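Local coordinates for putative hemin ABC transport system, membrane protein (Burkholderia cenocepacia J2315, PDB 5B57) that probably serves as the membrane-spanning subunit of an ABC transporter that imports heme across the bacterial cell membrane, at residues A[192-196]-A[197-201]; A[356-360]-A[361-365]. One frame throughout, in Å; residues are numbered along the deposited sequence.

Contact 1: A[192-196]-A[197-201]; sequences GRLAL and PLLLL
Ala195 and Leu199 meet through the backbone in the N-terminal first turn of helix 196-220, a predicted transmembrane helix of this FecCD-family permease. Ala195 takes the N-cap position. The N-H of Leu199 bonds to Ala195 O at 3.1 Å and is nearly straight, 169° at the hydrogen. One residue on, Leu200 N bonds to Leu196 O, also at 3.1 Å but more bent, at 154°. That donor lies tilted out of the carbonyl plane. Leu201 N continues the ladder by bonding to Pro197 O. Pro197 is the second residue of the helix. Its ring nitrogen carries no hydrogen, but a backbone N-H in this first turn would have no helix carbonyl to bond, so the proline costs no helix bond. The loop before the helix is held too: Leu194 N donates to Gln284 OE1 of helix 283-305.

Apolar contacts accompany these bonds. Ala195 CB packs on Leu198 CG at 3.9 Å. Leu194 holds CG anti to its backbone N (chi1 -179°), which carries its methyls to Leu199; the two side chains meet at a slant. Both touch Leu291 of helix 283-305 and Ala188 of helix 168-188. Leu198 packs on Asn379 of the second subunit, at the interface with that copy of the protein. Leu199 CD1 sits 4.0 Å from both Leu194 CD1 and Leu194 CD2, touching both branches of the fork.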
ATOM      1  N   GLY A 192      23.158  -9.998   3.312  1.00118.86           N
ATOM      2  CA  GLY A 192      22.536  -8.899   4.030  1.00110.51           C
ATOM      3  C   GLY A 192      21.801  -7.918   3.135  1.00104.21           C
ATOM      4  O   GLY A 192      22.371  -6.938   2.647  1.00106.06           O
ATOM      5  N   ARG A 193      20.524  -8.202   2.901  1.00 96.01           N
ATOM      6  CA  ARG A 193      19.624  -7.302   2.195  1.00 87.04           C
ATOM      7  C   ARG A 193      18.350  -7.212   3.019  1.00 73.30           C
ATOM      8  O   ARG A 193      17.806  -8.239   3.437  1.00 71.62           O
ATOM      9  CB  ARG A 193      19.318  -7.793   0.769  1.00 91.42           C
ATOM     10  CG  ARG A 193      20.387  -7.469  -0.273  1.00 97.49           C
ATOM     11  CD  ARG A 193      20.118  -8.194  -1.601  1.00103.63           C
ATOM     12  NE  ARG A 193      20.423  -9.626  -1.531  1.00108.62           N
ATOM     13  CZ  ARG A 193      20.362 -10.460  -2.568  1.00113.23           C
ATOM     14  NH1 ARG A 193      19.999 -10.010  -3.766  1.00114.56           N
ATOM     15  NH2 ARG A 193      20.662 -11.744  -2.406  1.00116.43           N
ATOM     16  N   LEU A 194      17.894  -5.991   3.274  1.00 61.33           N
ATOM     17  CA  LEU A 194      16.771  -5.745   4.171  1.00 51.02           C
ATOM     18  C   LEU A 194      15.614  -5.205   3.351  1.00 47.69           C
ATOM     19  O   LEU A 194      15.585  -4.014   3.041  1.00 49.84           O
ATOM     20  CB  LEU A 194      17.154  -4.765   5.287  1.00 48.19           C
ATOM     21  CG  LEU A 194      16.044  -4.453   6.319  1.00 46.04           C
ATOM     22  CD1 LEU A 194      15.496  -5.697   6.999  1.00 33.64           C
ATOM     23  CD2 LEU A 194      16.482  -3.475   7.384  1.00 44.57           C
ATOM     24  N   ALA A 195      14.662  -6.062   2.997  1.00 44.84           N
ATOM     25  CA  ALA A 195      13.450  -5.590   2.331  1.00 41.75           C
ATOM     26  C   ALA A 195      12.515  -4.994   3.364  1.00 37.88           C
ATOM     27  O   ALA A 195      12.178  -5.649   4.352  1.00 37.39           O
ATOM     28  CB  ALA A 195      12.742  -6.713   1.581  1.00 41.11           C
ATOM     29  N   LEU A 196      12.083  -3.764   3.152  1.00 35.67           N
ATOM     30  CA  LEU A 196      11.222  -3.154   4.156  1.00 33.73           C
ATOM     31  C   LEU A 196       9.887  -3.876   4.298  1.00 33.06           C
ATOM     32  O   LEU A 196       9.375  -3.946   5.429  1.00 31.68           O
ATOM     33  CB  LEU A 196      11.047  -1.661   3.851  1.00 33.65           C
ATOM     34  CG  LEU A 196      12.372  -0.890   3.840  1.00 34.28           C
ATOM     35  CD1 LEU A 196      12.155   0.611   3.872  1.00 33.45           C
ATOM     36  CD2 LEU A 196      13.264  -1.323   4.997  1.00 34.41           C
ATOM     37  N   PRO A 197       9.275  -4.422   3.237  1.00 29.10           N
ATOM     38  CA  PRO A 197       8.086  -5.281   3.455  1.00 29.08           C
ATOM     39  C   PRO A 197       8.322  -6.455   4.388  1.00 30.87           C
ATOM     40  O   PRO A 197       7.446  -6.750   5.209  1.00 31.11           O
ATOM     41  CB  PRO A 197       7.724  -5.765   2.039  1.00 27.79           C
ATOM     42  CG  PRO A 197       8.656  -5.040   1.097  1.00 28.99           C
ATOM     43  CD  PRO A 197       9.334  -3.932   1.856  1.00 28.23           C
ATOM     44  N   LEU A 198       9.485  -7.125   4.299  1.00 32.14           N
ATOM     45  CA  LEU A 198       9.764  -8.264   5.176  1.00 31.94           C
ATOM     46  C   LEU A 198       9.999  -7.813   6.613  1.00 35.39           C
ATOM     47  O   LEU A 198       9.530  -8.456   7.554  1.00 40.00           O
ATOM     48  CB  LEU A 198      10.969  -9.067   4.664  1.00 30.75           C
ATOM     49  CG  LEU A 198      10.907  -9.764   3.284  1.00 29.42           C
ATOM     50  CD1 LEU A 198      12.106 -10.633   3.046  1.00 28.11           C
ATOM     51  CD2 LEU A 198       9.660 -10.597   3.115  1.00 28.86           C
ATOM     52  N   LEU A 199      10.696  -6.694   6.809  1.00 35.26           N
ATOM     53  CA  LEU A 199      10.807  -6.144   8.156  1.00 34.75           C
ATOM     54  C   LEU A 199       9.440  -5.952   8.788  1.00 33.86           C
ATOM     55  O   LEU A 199       9.249  -6.223   9.975  1.00 33.30           O
ATOM     56  CB  LEU A 199      11.555  -4.816   8.126  1.00 34.11           C
ATOM     57  CG  LEU A 199      11.781  -4.298   9.530  1.00 33.78           C
ATOM     58  CD1 LEU A 199      13.184  -3.815   9.626  1.00 34.77           C
ATOM     59  CD2 LEU A 199      10.830  -3.175   9.818  1.00 34.64           C
ATOM     60  N   LEU A 200       8.471  -5.486   8.004  1.00 34.59           N
ATOM     61  CA  LEU A 200       7.123  -5.306   8.533  1.00 34.75           C
ATOM     62  C   LEU A 200       6.483  -6.649   8.847  1.00 38.14           C
ATOM     63  O   LEU A 200       5.735  -6.768   9.825  1.00 41.07           O
ATOM     64  CB  LEU A 200       6.277  -4.507   7.541  1.00 33.05           C
ATOM     65  CG  LEU A 200       6.655  -3.030   7.428  1.00 33.03           C
ATOM     66  CD1 LEU A 200       5.739  -2.325   6.431  1.00 33.31           C
ATOM     67  CD2 LEU A 200       6.631  -2.348   8.819  1.00 31.75           C
ATOM     68  N   LEU A 201       6.792  -7.682   8.047  1.00 34.74           N
ATOM     69  CA  LEU A 201       6.227  -9.012   8.289  1.00 31.43           C
ATOM     70  C   LEU A 201       6.867  -9.689   9.509  1.00 31.00           C
ATOM     71  O   LEU A 201       6.164 -10.278  10.340  1.00 30.87           O
ATOM     72  CB  LEU A 201       6.374  -9.868   7.030  1.00 30.31           C
ATOM     73  CG  LEU A 201       5.103 -10.529   6.465  1.00 29.92           C
ATOM     74  CD1 LEU A 201       3.919  -9.574   6.354  1.00 29.24           C
ATOM     75  CD2 LEU A 201       5.393 -11.103   5.098  1.00 30.14           C
TER

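Contact 2: A[356-360]-A[361-365]; sequences ADIPL and GVLTA
Leu360 and Thr364 are joined by an i to i+4 backbone bond in the N-terminal first turn of helix 360-378, a predicted transmembrane helix for which Pro359 is the N-cap residue. Among the backbone bonds, Thr364 N reaches Leu360 O at 2.9 Å with an angle of 166° at the hydrogen. CG2 of Thr364 lies 3.6 Å from Leu360 O, beside the carbonyl that its own N-H bonds. The N-cap carbonyl, Pro359 O, takes a weak bond from Val362 N, 3.2 Å long and bent to 132°. Further along, Ala365 N bonds to Gly361 O. Backbone bonds of Leu360 with Gly235 and of Gly361 with Leu234 also fix the helix start.

Apolar contacts gather around Ile358. Its CG2 branch, anti to the backbone N, lies against two residues of the first turn. It is 3.7 Å from Leu363 CD2 and 3.9 Å from Val362 CG1. The Leu363 side chain crosses that of Ile358 at about a right angle.

Charge enters just before the helix. Asp357 OD2 forms a salt bridge with Arg107 NH1, which ties the approaching loop to helix 94-128.

Several parts of the fold surround this helix start. Ile358 packs on Ala349 and Val352 of helix 327-352, and Leu360 on Ala345 of the same helix. Pro359 and Val362 pack on Phe219 and Leu216 of the second subunit, respectively, both on its helix 196-220.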
ATOM      1  N   ALA A 356      -5.719  15.478  39.633  1.00 39.38           N
ATOM      2  CA  ALA A 356      -5.382  14.198  39.025  1.00 35.49           C
ATOM      3  C   ALA A 356      -4.250  14.375  38.028  1.00 42.71           C
ATOM      4  O   ALA A 356      -4.059  15.446  37.441  1.00 43.72           O
ATOM      5  CB  ALA A 356      -6.593  13.568  38.338  1.00 34.91           C
ATOM      6  N   ASP A 357      -3.475  13.319  37.857  1.00 40.81           N
ATOM      7  CA  ASP A 357      -2.339  13.326  36.939  1.00 39.98           C
ATOM      8  C   ASP A 357      -2.672  12.292  35.882  1.00 40.67           C
ATOM      9  O   ASP A 357      -2.446  11.087  36.023  1.00 44.64           O
ATOM     10  CB  ASP A 357      -1.034  13.050  37.703  1.00 40.98           C
ATOM     11  CG  ASP A 357       0.205  13.382  36.881  1.00 41.72           C
ATOM     12  OD1 ASP A 357       0.080  14.018  35.807  1.00 40.12           O
ATOM     13  OD2 ASP A 357       1.317  13.003  37.318  1.00 44.35           O
ATOM     14  N   ILE A 358      -3.255  12.785  34.781  1.00 37.14           N
ATOM     15  CA  ILE A 358      -3.866  11.981  33.710  1.00 34.22           C
ATOM     16  C   ILE A 358      -2.770  11.312  32.894  1.00 32.70           C
ATOM     17  O   ILE A 358      -1.762  11.972  32.575  1.00 32.28           O
ATOM     18  CB  ILE A 358      -4.759  12.855  32.856  1.00 33.00           C
ATOM     19  CG1 ILE A 358      -5.892  13.455  33.689  1.00 34.17           C
ATOM     20  CG2 ILE A 358      -5.277  12.088  31.656  1.00 30.65           C
ATOM     21  CD1 ILE A 358      -6.720  14.392  32.890  1.00 33.59           C
ATOM     22  N   PRO A 359      -2.917  10.052  32.521  1.00 26.48           N
ATOM     23  CA  PRO A 359      -1.896   9.419  31.700  1.00 27.37           C
ATOM     24  C   PRO A 359      -1.603  10.231  30.451  1.00 26.87           C
ATOM     25  O   PRO A 359      -2.499  10.769  29.801  1.00 27.13           O
ATOM     26  CB  PRO A 359      -2.523   8.062  31.360  1.00 27.25           C
ATOM     27  CG  PRO A 359      -3.350   7.754  32.598  1.00 28.99           C
ATOM     28  CD  PRO A 359      -3.917   9.084  33.018  1.00 29.21           C
ATOM     29  N   LEU A 360      -0.313  10.336  30.123  1.00 23.85           N
ATOM     30  CA  LEU A 360       0.086  11.132  28.972  1.00 23.59           C
ATOM     31  C   LEU A 360      -0.403  10.512  27.665  1.00 25.13           C
ATOM     32  O   LEU A 360      -0.806  11.235  26.740  1.00 21.88           O
ATOM     33  CB  LEU A 360       1.605  11.275  28.947  1.00 22.92           C
ATOM     34  CG  LEU A 360       2.116  12.306  27.947  1.00 23.09           C
ATOM     35  CD1 LEU A 360       1.460  13.667  28.183  1.00 23.30           C
ATOM     36  CD2 LEU A 360       3.618  12.364  28.046  1.00 22.32           C
ATOM     37  N   GLY A 361      -0.362   9.179  27.555  1.00 24.71           N
ATOM     38  CA  GLY A 361      -0.860   8.555  26.347  1.00 20.86           C
ATOM     39  C   GLY A 361      -2.275   8.981  26.024  1.00 22.72           C
ATOM     40  O   GLY A 361      -2.641   9.097  24.853  1.00 20.65           O
ATOM     41  N   VAL A 362      -3.085   9.241  27.056  1.00 24.03           N
ATOM     42  CA  VAL A 362      -4.463   9.657  26.825  1.00 24.75           C
ATOM     43  C   VAL A 362      -4.485  11.013  26.147  1.00 25.96           C
ATOM     44  O   VAL A 362      -5.244  11.226  25.194  1.00 27.33           O
ATOM     45  CB  VAL A 362      -5.273   9.653  28.139  1.00 23.75           C
ATOM     46  CG1 VAL A 362      -6.268  10.781  28.136  1.00 24.49           C
ATOM     47  CG2 VAL A 362      -6.025   8.329  28.311  1.00 23.83           C
ATOM     48  N   LEU A 363      -3.618  11.932  26.590  1.00 26.32           N
ATOM     49  CA  LEU A 363      -3.577  13.270  26.003  1.00 26.17           C
ATOM     50  C   LEU A 363      -2.965  13.257  24.600  1.00 27.27           C
ATOM     51  O   LEU A 363      -3.460  13.940  23.696  1.00 28.08           O
ATOM     52  CB  LEU A 363      -2.816  14.219  26.927  1.00 26.01           C
ATOM     53  CG  LEU A 363      -3.642  15.100  27.872  1.00 26.62           C
ATOM     54  CD1 LEU A 363      -4.531  15.973  27.059  1.00 26.88           C
ATOM     55  CD2 LEU A 363      -4.485  14.310  28.845  1.00 25.73           C
ATOM     56  N   THR A 364      -1.910  12.476  24.371  1.00 26.11           N
ATOM     57  CA  THR A 364      -1.382  12.460  23.011  1.00 23.91           C
ATOM     58  C   THR A 364      -2.351  11.809  22.028  1.00 24.75           C
ATOM     59  O   THR A 364      -2.328  12.149  20.843  1.00 24.96           O
ATOM     60  CB  THR A 364      -0.021  11.782  22.963  1.00 22.35           C
ATOM     61  OG1 THR A 364      -0.127  10.421  23.389  1.00 25.20           O
ATOM     62  CG2 THR A 364       0.872  12.490  23.873  1.00 20.36           C
ATOM     63  N   ALA A 365      -3.206  10.882  22.483  1.00 24.12           N
ATOM     64  CA  ALA A 365      -4.248  10.366  21.601  1.00 20.06           C
ATOM     65  C   ALA A 365      -5.269  11.439  21.284  1.00 20.71           C
ATOM     66  O   ALA A 365      -5.898  11.405  20.220  1.00 22.20           O
ATOM     67  CB  ALA A 365      -4.952   9.164  22.218  1.00 26.37           C
TER

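Overall arrangement
From the N terminus, contact 1 comes first, where the loop after helix 168-188 turns into helix 196-220. Contact 2 follows much later, where the loop after helix 327-352 enters helix 360-378. Each is local, and they stand in series, neither enclosing nor crossing the other. Their centres lie 34 Å apart, on opposite sides of the chain's centre, and their nearest atoms are about 21 Å apart. Contact 1 ties its helix start to helices 168-188 and 283-305; contact 2 ties its own to helix 327-352. Leu201 packs on Leu375 of the second subunit and Ala365 on Ala208 of the second subunit, so helix 196-220 of one copy packs against helix 360-378 of the other.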